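Local coordinates for protein putative xanthine dehydrogenase YAGS fad-binding subunit (Escherichia coli, PDB 5G5G) that probably oxidises aldehydes, as the molybdenum-cofactor-carrying subunit of a periplasmic aldehyde oxidase of the xanthine dehydrogenase family, at residues Y180-Q185 / G357-E362; I374-F379 / K415-T420; V602-M607 / A636-E641; M607-A612 / G628-G633; I702-Y707 / G711-D716. One frame throughout, in Å; residues are numbered along the deposited sequence.

Overall arrangement
Contacts 3 and 4 are two levels of one packing between strand 602-612 and helix 619-638: they share Met607, their centres lie about 12 Å apart, and contact 4 is nested within the loop that contact 3 closes. Contact 1, where helix 354-372 meets an edge strand, touches contact 3 through Pro183, Gln185 and Met359. It also touches contact 5, about 12 Å away between centres, where Thr181 N probably bonds to Arg715 O at 2.9 Å. Contact 2 touches none of the others; its centre is about 15 Å from that of contact 5. The Gln185 side chain is about 11 Å from both the dioxothiomolybdenum ion and the pterin cytosine dinucleotide, and Met630 of contact 4 about 12 Å from the latter.

Contact 1 of 5, residues Y180-Q185 / G357-E362; sequences YTTPDQ and GLMALE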
# COMPACT_ATOMS: atom_id res chain seq x y z
N TYR C 180 3.23 25.61 0.52
CA TYR C 180 2.82 24.26 0.89
C TYR C 180 3.78 23.24 0.24
O TYR C 180 4.37 23.48 -0.81
CB TYR C 180 1.39 23.92 0.45
CG TYR C 180 0.38 24.95 0.87
CD1 TYR C 180 0.20 26.13 0.12
CD2 TYR C 180 -0.38 24.79 2.01
CE1 TYR C 180 -0.71 27.07 0.54
CE2 TYR C 180 -1.30 25.74 2.42
CZ TYR C 180 -1.47 26.88 1.68
OH TYR C 180 -2.31 27.88 2.11
N THR C 181 3.98 22.14 0.93
CA THR C 181 4.76 21.03 0.36
C THR C 181 4.02 19.71 0.47
O THR C 181 3.29 19.47 1.45
CB THR C 181 6.18 20.87 0.97
OG1 THR C 181 6.08 20.53 2.36
CG2 THR C 181 6.94 22.14 0.85
N THR C 182 4.28 18.88 -0.52
CA THR C 182 3.89 17.45 -0.54
C THR C 182 5.13 16.62 -0.83
O THR C 182 5.99 17.03 -1.60
CB THR C 182 2.85 17.14 -1.57
OG1 THR C 182 3.35 17.37 -2.90
CG2 THR C 182 1.64 18.03 -1.37
N PRO C 183 5.23 15.46 -0.19
CA PRO C 183 6.41 14.64 -0.33
C PRO C 183 6.33 13.73 -1.56
O PRO C 183 5.25 13.57 -2.19
CB PRO C 183 6.35 13.77 0.97
CG PRO C 183 4.91 13.55 1.17
CD PRO C 183 4.25 14.84 0.71
N ASP C 184 7.46 13.09 -1.87
CA ASP C 184 7.44 12.01 -2.80
C ASP C 184 6.53 10.89 -2.26
O ASP C 184 6.51 10.60 -1.03
CB ASP C 184 8.86 11.50 -3.04
CG ASP C 184 9.77 12.57 -3.57
OD1 ASP C 184 9.66 12.87 -4.76
OD2 ASP C 184 10.61 13.09 -2.76
N GLN C 185 5.71 10.32 -3.13
CA GLN C 185 4.81 9.23 -2.73
C GLN C 185 5.00 8.02 -3.63
O GLN C 185 5.43 8.14 -4.80
CB GLN C 185 3.31 9.68 -2.72
CG GLN C 185 3.07 10.86 -1.80
CD GLN C 185 1.70 11.52 -1.98
OE1 GLN C 185 1.06 11.38 -3.01
NE2 GLN C 185 1.28 12.32 -0.97
N GLY C 357 -1.82 19.37 -6.15
CA GLY C 357 -2.28 20.74 -6.35
C GLY C 357 -3.42 21.10 -5.44
O GLY C 357 -3.43 22.19 -4.85
N LEU C 358 -4.42 20.23 -5.35
CA LEU C 358 -5.55 20.44 -4.42
C LEU C 358 -5.14 20.28 -2.98
O LEU C 358 -5.75 20.91 -2.11
CB LEU C 358 -6.72 19.50 -4.76
CG LEU C 358 -7.36 19.82 -6.12
CD1 LEU C 358 -8.16 18.62 -6.59
CD2 LEU C 358 -8.28 21.02 -5.99
N MET C 359 -4.12 19.46 -2.71
CA MET C 359 -3.61 19.38 -1.32
C MET C 359 -3.15 20.78 -0.82
O MET C 359 -3.34 21.09 0.35
CB MET C 359 -2.47 18.40 -1.20
CG MET C 359 -2.93 16.95 -1.16
SD MET C 359 -1.65 15.71 -1.41
CE MET C 359 -0.99 15.60 0.24
N ALA C 360 -2.63 21.59 -1.73
CA ALA C 360 -2.28 22.99 -1.45
C ALA C 360 -3.47 23.95 -1.62
O ALA C 360 -3.76 24.71 -0.69
CB ALA C 360 -1.12 23.41 -2.32
N LEU C 361 -4.08 23.99 -2.82
CA LEU C 361 -5.09 24.97 -3.10
C LEU C 361 -6.24 24.95 -2.09
O LEU C 361 -6.74 26.02 -1.68
CB LEU C 361 -5.64 24.81 -4.54
CG LEU C 361 -6.82 25.66 -4.94
CD1 LEU C 361 -6.39 27.14 -4.89
CD2 LEU C 361 -7.27 25.27 -6.33
N GLU C 362 -6.69 23.75 -1.71
CA GLU C 362 -7.88 23.61 -0.86
C GLU C 362 -7.62 23.93 0.62
O GLU C 362 -8.54 24.29 1.34
CB GLU C 362 -8.51 22.21 -1.06
CG GLU C 362 -9.01 22.06 -2.48
CD GLU C 362 -10.13 23.05 -2.82
OE1 GLU C 362 -11.16 23.04 -2.10
OE2 GLU C 362 -10.00 23.84 -3.83
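Met359 reaches out from its helix toward both Thr182 and Gln185. Its side chain is extended as far as SD and then bends (chi3 83°), which carries the methyl CE to a point 3.9 Å from Thr182 CG2. Sulfur takes part as well, with SD 4.0 Å from the same threonine methyl. The amide of Gln185, whose side chain comes from the opposite direction to that of Met359, also meets CE, with NE2 at 4.2 Å; its OE1 is bound by Arg282. Thr182 offers its methyl because OG1 turns the other way, between the backbone N and the carbonyl carbon (chi1 64°), and bonds to the hydroxyl of Thr285.

This is helix-on-sheet packing within a molybdopterin cofactor-binding domain: helix 354-372 lies against edge strand 174-182 of a five-stranded mixed sheet and also touches the adjacent strand 285-293.

Next along the helix, Ala360 meets Tyr180 in two ways. Its CB packs 3.8 Å from Tyr180 CB and equally close to the ring carbon CG, where a small residue brings strand and helix close together, the CA atoms of Tyr180 and Ala360 being 5.8 Å apart. Its carbonyl O stands over the centre of one face of the Tyr180 ring, 3.9 Å above the plane. Beyond it, the ring runs alongside the helix, and its OH bonds to Glu367 nearly two turns further on.

Contact 2 of 5, residues I374-F379 / K415-T420; sequences IDPVEF and KQRNAT
A long, water-bridged ion pair between Asp375 and Arg417 joins the start of helix 376-382 to the loop that follows helix 401-412, in a partly buried region far from the centre of the chain. The charged atoms do not meet directly. Asp375 OD2 stays 3.9 Å from Arg417 NH2 and well out of the guanidinium plane, with the carboxylate turned 84° to it, so that no N-H is aimed at the oxygen. A water closes the gap: it donates to Asp375 OD2 at 2.7 Å and accepts from Arg417 NH2 at 3.0 Å.

Asp375 is also the N-cap of the helix. With CG anti to the backbone N (chi1 172°), the carboxylate folds over the first turn, where OD1 takes a nearly straight bond from Glu378 N (3.1 Å) on its anti lone pair and a weak one from Val377 N. OD2 also accepts from the indole NE1 of Trp414.

Arg417 bends at chi3 (78°) to bring its guanidinium to the ring of Pro376, whose CD lies 3.9 Å from NH2 and whose CG is 4.1 Å from NH1. From within the loop, Ala419 CA lies over one face of the group, toward its rim, 3.8 Å above the plane, while His433 of strand 429-441 packs against the same side chain.

With the oxygen distant and out of plane, the direct attraction is probably modest, and the water carries the hydrogen bonding between the two charges, while the helix amides and Trp414 hold the carboxylate in place.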
# COMPACT_ATOMS: atom_id res chain seq x y z
N ILE C 374 -16.05 34.05 5.96
CA ILE C 374 -17.09 33.40 5.15
C ILE C 374 -16.94 31.92 5.35
O ILE C 374 -15.84 31.40 5.28
CB ILE C 374 -16.94 33.79 3.66
CG1 ILE C 374 -17.10 35.34 3.52
CG2 ILE C 374 -17.94 33.04 2.80
CD1 ILE C 374 -16.83 35.82 2.10
N ASP C 375 -18.05 31.23 5.59
CA ASP C 375 -18.07 29.75 5.66
C ASP C 375 -17.40 29.17 4.41
O ASP C 375 -17.65 29.60 3.30
CB ASP C 375 -19.53 29.25 5.78
CG ASP C 375 -19.63 27.76 5.65
OD1 ASP C 375 -19.75 27.30 4.51
OD2 ASP C 375 -19.58 27.06 6.68
N PRO C 376 -16.54 28.16 4.59
CA PRO C 376 -15.74 27.70 3.45
C PRO C 376 -16.55 27.01 2.34
O PRO C 376 -16.12 27.00 1.18
CB PRO C 376 -14.72 26.71 4.08
CG PRO C 376 -15.27 26.42 5.40
CD PRO C 376 -16.12 27.56 5.85
N VAL C 377 -17.72 26.47 2.67
CA VAL C 377 -18.61 25.93 1.62
C VAL C 377 -19.19 27.09 0.85
O VAL C 377 -19.11 27.12 -0.36
CB VAL C 377 -19.73 25.05 2.19
CG1 VAL C 377 -20.75 24.69 1.11
CG2 VAL C 377 -19.17 23.82 2.88
N GLU C 378 -19.76 28.08 1.55
CA GLU C 378 -20.32 29.25 0.89
C GLU C 378 -19.29 30.02 0.07
O GLU C 378 -19.61 30.57 -0.98
CB GLU C 378 -20.94 30.21 1.91
CG GLU C 378 -22.25 29.67 2.51
CD GLU C 378 -23.36 29.38 1.47
OE1 GLU C 378 -23.45 30.01 0.38
OE2 GLU C 378 -24.16 28.48 1.76
N PHE C 379 -18.04 30.04 0.55
CA PHE C 379 -16.98 30.72 -0.15
C PHE C 379 -16.71 30.12 -1.51
O PHE C 379 -16.51 30.84 -2.46
CB PHE C 379 -15.67 30.72 0.69
CG PHE C 379 -14.58 31.56 0.10
CD1 PHE C 379 -14.62 32.94 0.23
CD2 PHE C 379 -13.52 30.98 -0.56
CE1 PHE C 379 -13.61 33.74 -0.29
CE2 PHE C 379 -12.48 31.77 -1.05
CZ PHE C 379 -12.52 33.14 -0.93
N LYS C 415 -23.54 22.27 9.15
CA LYS C 415 -23.90 23.37 10.02
C LYS C 415 -23.68 23.11 11.51
O LYS C 415 -23.65 24.04 12.31
CB LYS C 415 -25.31 23.88 9.70
CG LYS C 415 -25.31 24.54 8.31
CD LYS C 415 -26.36 25.62 8.14
CE LYS C 415 -26.29 26.26 6.77
NZ LYS C 415 -27.08 25.46 5.77
N GLN C 416 -23.45 21.87 11.90
CA GLN C 416 -23.19 21.56 13.29
C GLN C 416 -21.67 21.75 13.68
O GLN C 416 -21.32 21.65 14.86
CB GLN C 416 -23.84 20.17 13.61
CG GLN C 416 -25.41 20.26 13.83
CD GLN C 416 -26.31 20.61 12.58
OE1 GLN C 416 -26.53 19.78 11.68
NE2 GLN C 416 -26.90 21.83 12.59
N ARG C 417 -20.82 22.05 12.70
CA ARG C 417 -19.41 22.44 12.93
C ARG C 417 -19.33 23.72 13.78
O ARG C 417 -20.08 24.68 13.57
CB ARG C 417 -18.71 22.73 11.60
CG ARG C 417 -17.23 23.13 11.73
CD ARG C 417 -16.65 23.57 10.39
NE ARG C 417 -17.11 24.93 10.13
CZ ARG C 417 -16.37 25.98 9.74
NH1 ARG C 417 -15.10 25.92 9.47
NH2 ARG C 417 -16.99 27.15 9.59
N ASN C 418 -18.43 23.71 14.75
CA ASN C 418 -18.06 24.88 15.47
C ASN C 418 -17.00 25.55 14.64
O ASN C 418 -15.93 24.98 14.43
CB ASN C 418 -17.54 24.52 16.85
CG ASN C 418 -17.42 25.73 17.76
OD1 ASN C 418 -17.15 26.84 17.29
ND2 ASN C 418 -17.66 25.53 19.04
N ALA C 419 -17.29 26.77 14.16
CA ALA C 419 -16.35 27.52 13.32
C ALA C 419 -15.15 28.08 14.09
O ALA C 419 -14.13 28.41 13.49
CB ALA C 419 -17.09 28.66 12.63
N THR C 420 -15.22 28.15 15.40
CA THR C 420 -14.05 28.51 16.18
C THR C 420 -13.27 27.21 16.41
O THR C 420 -13.82 26.26 17.04
CB THR C 420 -14.42 29.15 17.52
OG1 THR C 420 -15.20 30.33 17.25
CG2 THR C 420 -13.17 29.56 18.28
O HOH W 1 -19.87 27.71 9.28

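Contact 3 of 5, residues V602-M607 / A636-E641; sequences VRVRRM and AALMEE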
# COMPACT_ATOMS: atom_id res chain seq x y z
N VAL C 602 -3.66 11.48 14.96
CA VAL C 602 -4.79 11.86 14.14
C VAL C 602 -5.54 10.62 13.68
O VAL C 602 -4.95 9.70 13.10
CB VAL C 602 -4.39 12.71 12.93
CG1 VAL C 602 -5.62 13.26 12.26
CG2 VAL C 602 -3.47 13.84 13.33
N ARG C 603 -6.86 10.63 13.88
CA ARG C 603 -7.68 9.46 13.54
C ARG C 603 -8.95 10.01 12.86
O ARG C 603 -9.63 10.92 13.38
CB ARG C 603 -8.04 8.64 14.79
CG ARG C 603 -6.83 8.05 15.51
CD ARG C 603 -6.19 6.88 14.81
NE ARG C 603 -5.05 6.42 15.58
CZ ARG C 603 -3.76 6.69 15.34
NH1 ARG C 603 -3.36 7.39 14.29
NH2 ARG C 603 -2.83 6.19 16.14
N VAL C 604 -9.24 9.49 11.69
CA VAL C 604 -10.41 9.94 10.97
C VAL C 604 -11.65 9.27 11.51
O VAL C 604 -11.69 8.05 11.65
CB VAL C 604 -10.27 9.69 9.47
CG1 VAL C 604 -11.44 10.32 8.68
CG2 VAL C 604 -8.94 10.27 8.99
N ARG C 605 -12.69 10.06 11.74
CA ARG C 605 -13.94 9.60 12.31
C ARG C 605 -15.08 9.34 11.35
O ARG C 605 -15.86 8.42 11.59
CB ARG C 605 -14.42 10.55 13.38
CG ARG C 605 -13.48 10.54 14.58
CD ARG C 605 -13.58 11.80 15.42
NE ARG C 605 -14.90 11.96 16.05
CZ ARG C 605 -15.21 11.60 17.31
NH1 ARG C 605 -14.31 11.06 18.10
NH2 ARG C 605 -16.42 11.84 17.77
N ARG C 606 -15.17 10.13 10.27
CA ARG C 606 -16.23 10.02 9.29
C ARG C 606 -15.76 10.72 8.03
O ARG C 606 -15.13 11.79 8.11
CB ARG C 606 -17.46 10.71 9.87
CG ARG C 606 -18.72 10.53 9.10
CD ARG C 606 -19.89 10.97 9.99
NE ARG C 606 -19.73 12.24 10.72
CZ ARG C 606 -20.40 13.38 10.47
NH1 ARG C 606 -21.27 13.47 9.48
NH2 ARG C 606 -20.23 14.45 11.21
N MET C 607 -16.05 10.11 6.87
CA MET C 607 -15.79 10.74 5.57
C MET C 607 -16.99 10.62 4.66
O MET C 607 -17.61 9.56 4.61
CB MET C 607 -14.57 10.11 4.90
CG MET C 607 -13.33 10.11 5.75
SD MET C 607 -11.98 9.25 4.88
CE MET C 607 -11.57 10.44 3.64
N ALA C 636 -2.14 9.92 2.16
CA ALA C 636 -1.46 11.12 1.75
C ALA C 636 -1.53 12.20 2.78
O ALA C 636 -0.54 12.94 2.98
CB ALA C 636 -1.99 11.61 0.40
N ALA C 637 -2.66 12.30 3.47
CA ALA C 637 -2.83 13.36 4.43
C ALA C 637 -2.06 13.10 5.73
O ALA C 637 -1.59 14.08 6.36
CB ALA C 637 -4.31 13.60 4.76
N LEU C 638 -2.02 11.83 6.18
CA LEU C 638 -1.66 11.51 7.53
C LEU C 638 -0.43 10.69 7.80
O LEU C 638 0.06 10.68 8.94
CB LEU C 638 -2.84 10.85 8.24
CG LEU C 638 -4.08 11.72 8.32
CD1 LEU C 638 -5.20 11.04 9.04
CD2 LEU C 638 -3.81 13.04 9.03
N MET C 639 0.06 10.00 6.79
CA MET C 639 1.13 9.01 7.05
C MET C 639 2.12 8.75 5.93
O MET C 639 3.25 8.35 6.24
CB MET C 639 0.50 7.69 7.54
CG MET C 639 -0.46 7.08 6.54
SD MET C 639 -1.30 5.58 7.11
CE MET C 639 -2.61 6.24 8.13
N GLU C 640 1.75 8.95 4.67
CA GLU C 640 2.61 8.56 3.54
C GLU C 640 3.70 9.56 3.22
O GLU C 640 3.45 10.78 3.05
CB GLU C 640 1.75 8.38 2.30
CG GLU C 640 0.95 7.15 2.30
CD GLU C 640 0.12 6.89 1.05
OE1 GLU C 640 0.63 7.03 -0.10
OE2 GLU C 640 -1.05 6.45 1.20
N GLU C 641 4.94 9.11 3.23
CA GLU C 641 6.05 9.93 2.77
C GLU C 641 7.24 9.02 2.45
O GLU C 641 7.65 8.23 3.29
CB GLU C 641 6.45 10.94 3.84
CG GLU C 641 7.82 11.56 3.61
CD GLU C 641 8.10 12.79 4.48
OE1 GLU C 641 7.35 13.05 5.46
OE2 GLU C 641 9.09 13.50 4.16
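Leu638 inserts both of its methyl groups against two valines, Val602 and Val604, that lie two residues apart on one face of their strand. Its CG stands anti to the carbonyl carbon (chi1 -61°), aiming the isobutyl fork at the strand as the helix comes to its end. CD2 packs 3.7 Å from Val602 CG1, and CD1 lies 3.9 Å from that same methyl, so the fork straddles it; the two side chains cross at about a right angle.

Val604 has nearly the same rotamer as Val602, with CG1 anti to the backbone N (chi1 -173°), yet it presents its other branch: CG2 approaches Leu638 CD1 to 3.8 Å. One leucine methyl is thereby shared between the two valines. The contact is wholly apolar, and no hydrogen bond crosses it.

In the fold, this is the end of helix 619-638 resting on the beginning of strand 602-612, ahead of a classic beta bulge at Arg605 and Arg606 opposite Glu592. Helix 698-710 extends the same apolar layer, with Val706 touching Val602 and Ile702 touching Leu638, while Met634 from the preceding helical turn and Pro668 from a loop pack on Val604.

Contact 4 of 5, residues M607-A612 / G628-G633; sequences MLAVCA and GAMTMG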
# COMPACT_ATOMS: atom_id res chain seq x y z
N MET C 607 -16.05 10.11 6.87
CA MET C 607 -15.79 10.74 5.57
C MET C 607 -16.99 10.62 4.66
O MET C 607 -17.61 9.56 4.61
CB MET C 607 -14.57 10.11 4.90
CG MET C 607 -13.33 10.11 5.75
SD MET C 607 -11.98 9.25 4.88
CE MET C 607 -11.57 10.44 3.64
N LEU C 608 -17.29 11.73 3.96
CA LEU C 608 -18.32 11.77 2.93
C LEU C 608 -17.70 12.34 1.66
O LEU C 608 -17.02 13.35 1.71
CB LEU C 608 -19.52 12.61 3.34
CG LEU C 608 -20.58 12.87 2.26
CD1 LEU C 608 -21.27 11.59 1.82
CD2 LEU C 608 -21.60 13.89 2.75
N ALA C 609 -17.92 11.69 0.54
CA ALA C 609 -17.61 12.25 -0.79
C ALA C 609 -18.91 12.37 -1.60
O ALA C 609 -19.64 11.38 -1.76
CB ALA C 609 -16.64 11.38 -1.54
N VAL C 610 -19.17 13.55 -2.15
CA VAL C 610 -20.23 13.72 -3.09
C VAL C 610 -19.60 14.04 -4.47
O VAL C 610 -18.90 15.05 -4.62
CB VAL C 610 -21.24 14.81 -2.66
CG1 VAL C 610 -22.38 14.90 -3.65
CG2 VAL C 610 -21.79 14.56 -1.23
N CYS C 611 -19.85 13.17 -5.46
CA CYS C 611 -19.20 13.23 -6.76
C CYS C 611 -20.17 13.45 -7.91
O CYS C 611 -21.30 12.88 -7.93
CB CYS C 611 -18.49 11.90 -6.99
SG CYS C 611 -17.23 11.58 -5.78
N ALA C 612 -19.69 14.23 -8.89
CA ALA C 612 -20.36 14.44 -10.17
C ALA C 612 -19.38 14.02 -11.28
O ALA C 612 -18.40 14.73 -11.58
CB ALA C 612 -20.76 15.89 -10.32
N GLY C 628 -11.99 3.79 -2.02
CA GLY C 628 -10.60 3.41 -2.20
C GLY C 628 -9.74 4.65 -2.31
O GLY C 628 -8.61 4.75 -1.74
N ALA C 629 -10.23 5.62 -3.08
CA ALA C 629 -9.53 6.87 -3.22
C ALA C 629 -9.53 7.70 -1.93
O ALA C 629 -8.52 8.38 -1.64
CB ALA C 629 -10.13 7.66 -4.36
N MET C 630 -10.65 7.68 -1.21
CA MET C 630 -10.74 8.28 0.14
C MET C 630 -9.65 7.72 1.08
O MET C 630 -8.94 8.48 1.75
CB MET C 630 -12.12 8.12 0.76
CG MET C 630 -13.18 8.99 0.03
SD MET C 630 -14.88 8.36 0.20
CE MET C 630 -15.21 8.83 1.86
N THR C 631 -9.48 6.40 1.05
CA THR C 631 -8.44 5.75 1.81
C THR C 631 -7.04 6.17 1.39
O THR C 631 -6.21 6.50 2.24
CB THR C 631 -8.66 4.22 1.70
OG1 THR C 631 -10.00 3.93 2.18
CG2 THR C 631 -7.60 3.52 2.51
N MET C 632 -6.78 6.24 0.08
CA MET C 632 -5.47 6.67 -0.39
C MET C 632 -5.19 8.15 -0.05
O MET C 632 -4.06 8.52 0.28
CB MET C 632 -5.39 6.40 -1.90
CG MET C 632 -4.04 6.58 -2.48
SD MET C 632 -4.03 5.86 -4.16
CE MET C 632 -3.87 4.13 -3.86
N GLY C 633 -6.24 8.96 -0.04
CA GLY C 633 -6.14 10.33 0.43
C GLY C 633 -5.88 10.46 1.92
O GLY C 633 -5.21 11.41 2.37
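Met607 and Met630 meet without any aromatic ring, side-chain amide or guanidinium between them; the flat group that matters is the peptide linking Met607 to Leu608. The methyl CE of Met630 sits over one face of that peptide, 3.8 Å from Met607 C and 3.7 Å from Met607 O. It also approaches Leu608 N, at 4.1 Å, and so rests on the strand backbone itself.

The arrangement is an alpha/beta layer of the molybdopterin cofactor-binding domain, with helix 619-638 packed across the sheet that contains strand 602-612. The local axes approach to 10.0 Å, and their directions differ by 125°, so that the helix crosses the strand at a steep angle. One residue, Met630, supplies most of the helix's share of the contact. Ala609, on the same strand face as Met607, puts its CB 3.9 Å from Met630 SD.

The two methionines reach toward each other tip to tip, and each bends at its last torsion (chi3 73° in Met607 and 75° in Met630). Each methyl therefore passes the other's end and arrives near its base. Gln670 of the adjoining strand 669-674 touches both of them. On another side of the helix, Ala629 and Met632 pack on Arg350, a residue of the molybdenum pocket, and Met632 also touches Phe242.

The exchange is uneven: Met607 CE lies an ordinary 3.7 Å from Met630 CB, whereas Met630 CE presses to 3.4 Å from Met607 CB, tighter than usual van der Waals contact.

Contact 5 of 5, residues I702-Y707 / G711-D716; sequences IANAVY and GIRVRD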
# COMPACT_ATOMS: atom_id res chain seq x y z
N ILE C 702 -9.08 16.57 5.03
CA ILE C 702 -8.53 16.11 6.31
C ILE C 702 -7.67 17.18 7.02
O ILE C 702 -7.80 17.42 8.22
CB ILE C 702 -7.75 14.80 6.08
CG1 ILE C 702 -8.73 13.73 5.57
CG2 ILE C 702 -7.01 14.35 7.36
CD1 ILE C 702 -8.00 12.51 5.03
N ALA C 703 -6.76 17.80 6.29
CA ALA C 703 -5.96 18.90 6.84
C ALA C 703 -6.82 20.03 7.43
O ALA C 703 -6.55 20.48 8.55
CB ALA C 703 -5.02 19.48 5.78
N ASN C 704 -7.86 20.43 6.69
CA ASN C 704 -8.75 21.47 7.12
C ASN C 704 -9.52 21.04 8.41
O ASN C 704 -9.79 21.85 9.27
CB ASN C 704 -9.68 21.82 6.01
CG ASN C 704 -8.97 22.56 4.84
OD1 ASN C 704 -7.91 23.13 4.99
ND2 ASN C 704 -9.61 22.58 3.71
N ALA C 705 -9.88 19.76 8.49
CA ALA C 705 -10.52 19.19 9.69
C ALA C 705 -9.58 19.18 10.87
O ALA C 705 -9.98 19.45 11.98
CB ALA C 705 -11.06 17.76 9.41
N VAL C 706 -8.30 18.82 10.65
CA VAL C 706 -7.29 18.94 11.71
C VAL C 706 -7.13 20.38 12.21
O VAL C 706 -7.05 20.61 13.42
CB VAL C 706 -5.93 18.37 11.26
CG1 VAL C 706 -4.83 18.71 12.26
CG2 VAL C 706 -6.01 16.84 11.02
N TYR C 707 -7.12 21.34 11.27
CA TYR C 707 -7.11 22.74 11.67
C TYR C 707 -8.34 23.07 12.53
O TYR C 707 -8.23 23.72 13.59
CB TYR C 707 -7.05 23.69 10.49
CG TYR C 707 -7.18 25.13 10.94
CD1 TYR C 707 -6.15 25.74 11.66
CD2 TYR C 707 -8.32 25.88 10.67
CE1 TYR C 707 -6.26 27.05 12.12
CE2 TYR C 707 -8.41 27.19 11.13
CZ TYR C 707 -7.39 27.76 11.84
OH TYR C 707 -7.47 29.03 12.29
N GLY C 711 -6.83 24.22 15.83
CA GLY C 711 -6.33 25.53 15.53
C GLY C 711 -4.93 25.61 14.93
O GLY C 711 -4.36 26.70 14.90
N ILE C 712 -4.36 24.49 14.51
CA ILE C 712 -3.00 24.43 13.98
C ILE C 712 -3.02 24.16 12.47
O ILE C 712 -3.53 23.09 12.00
CB ILE C 712 -2.16 23.32 14.68
CG1 ILE C 712 -2.26 23.43 16.20
CG2 ILE C 712 -0.71 23.30 14.14
CD1 ILE C 712 -1.80 22.15 16.92
N ARG C 713 -2.50 25.12 11.69
CA ARG C 713 -2.32 24.90 10.25
C ARG C 713 -1.01 24.20 9.99
O ARG C 713 0.03 24.60 10.52
CB ARG C 713 -2.27 26.21 9.50
CG ARG C 713 -3.56 26.97 9.50
CD ARG C 713 -4.53 26.40 8.50
NE ARG C 713 -5.70 27.27 8.47
CZ ARG C 713 -6.84 26.97 7.85
NH1 ARG C 713 -7.01 25.81 7.24
NH2 ARG C 713 -7.83 27.84 7.89
N VAL C 714 -1.05 23.10 9.25
CA VAL C 714 0.17 22.43 8.87
C VAL C 714 0.18 22.39 7.33
O VAL C 714 -0.74 21.83 6.69
CB VAL C 714 0.20 20.99 9.42
CG1 VAL C 714 1.46 20.25 8.95
CG2 VAL C 714 0.06 21.02 10.93
N ARG C 715 1.22 22.96 6.75
CA ARG C 715 1.25 23.13 5.29
C ARG C 715 2.25 22.22 4.59
O ARG C 715 2.39 22.27 3.38
CB ARG C 715 1.52 24.60 4.97
CG ARG C 715 0.56 25.57 5.63
CD ARG C 715 0.75 26.97 5.11
NE ARG C 715 -0.20 27.86 5.74
CZ ARG C 715 -0.05 28.40 6.95
NH1 ARG C 715 1.07 28.22 7.65
NH2 ARG C 715 -1.00 29.19 7.42
N ASP C 716 2.97 21.41 5.36
CA ASP C 716 3.90 20.40 4.86
C ASP C 716 3.33 19.02 5.21
O ASP C 716 3.27 18.61 6.36
CB ASP C 716 5.34 20.59 5.37
CG ASP C 716 5.45 20.50 6.87
OD1 ASP C 716 4.75 21.28 7.54
OD2 ASP C 716 6.24 19.65 7.38
O HOH W 2 -3.96 21.16 9.90
O HOH W 3 -5.84 23.30 6.99
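Tyr707 and Arg713 form the tight part of this contact, a cation-pi stack in which the guanidinium lies flat on the phenol ring, with centres 3.6 Å apart and planes only 6° from parallel. Arg713 NE stands over the ring centre, and NH2 comes to 3.4 Å from Tyr707 CE2. A bend at chi2 (-79°) folds the arginine back over the ring, which also brings its CD methylene over the same face in a CH-pi contact. Glu370 fixes the pair from outside, one carboxylate oxygen binding Arg713 NH2 and the other binding Tyr707 OH; Asp366 pairs with Arg713 NH1.

The motif is a helix C-terminus with reversal of the chain: Gly711, the first residue beyond helix 698-710, has a positive phi, and its N still bonds to Tyr707 O at 2.7 Å. From there the chain turns back obliquely past the helix and draws away from it.

Beside the stack the packing is looser, and two waters bridge the segments. Asn704 OD1 lies at the edge of the guanidinium, in its plane, but 3.6 Å from Arg713 NH1; a water bridges them, donating to Asn704 OD1 at 2.9 Å and accepting from Arg713 NH1 at 2.8 Å. The amide nitrogen of Asn704 turns elsewhere, to the carbonyls of Val435 and Glu362. A second water donates to both Ala703 O and Ile712 O, joining the helix to the returning loop. The solvent side is at Gly711, which is exposed.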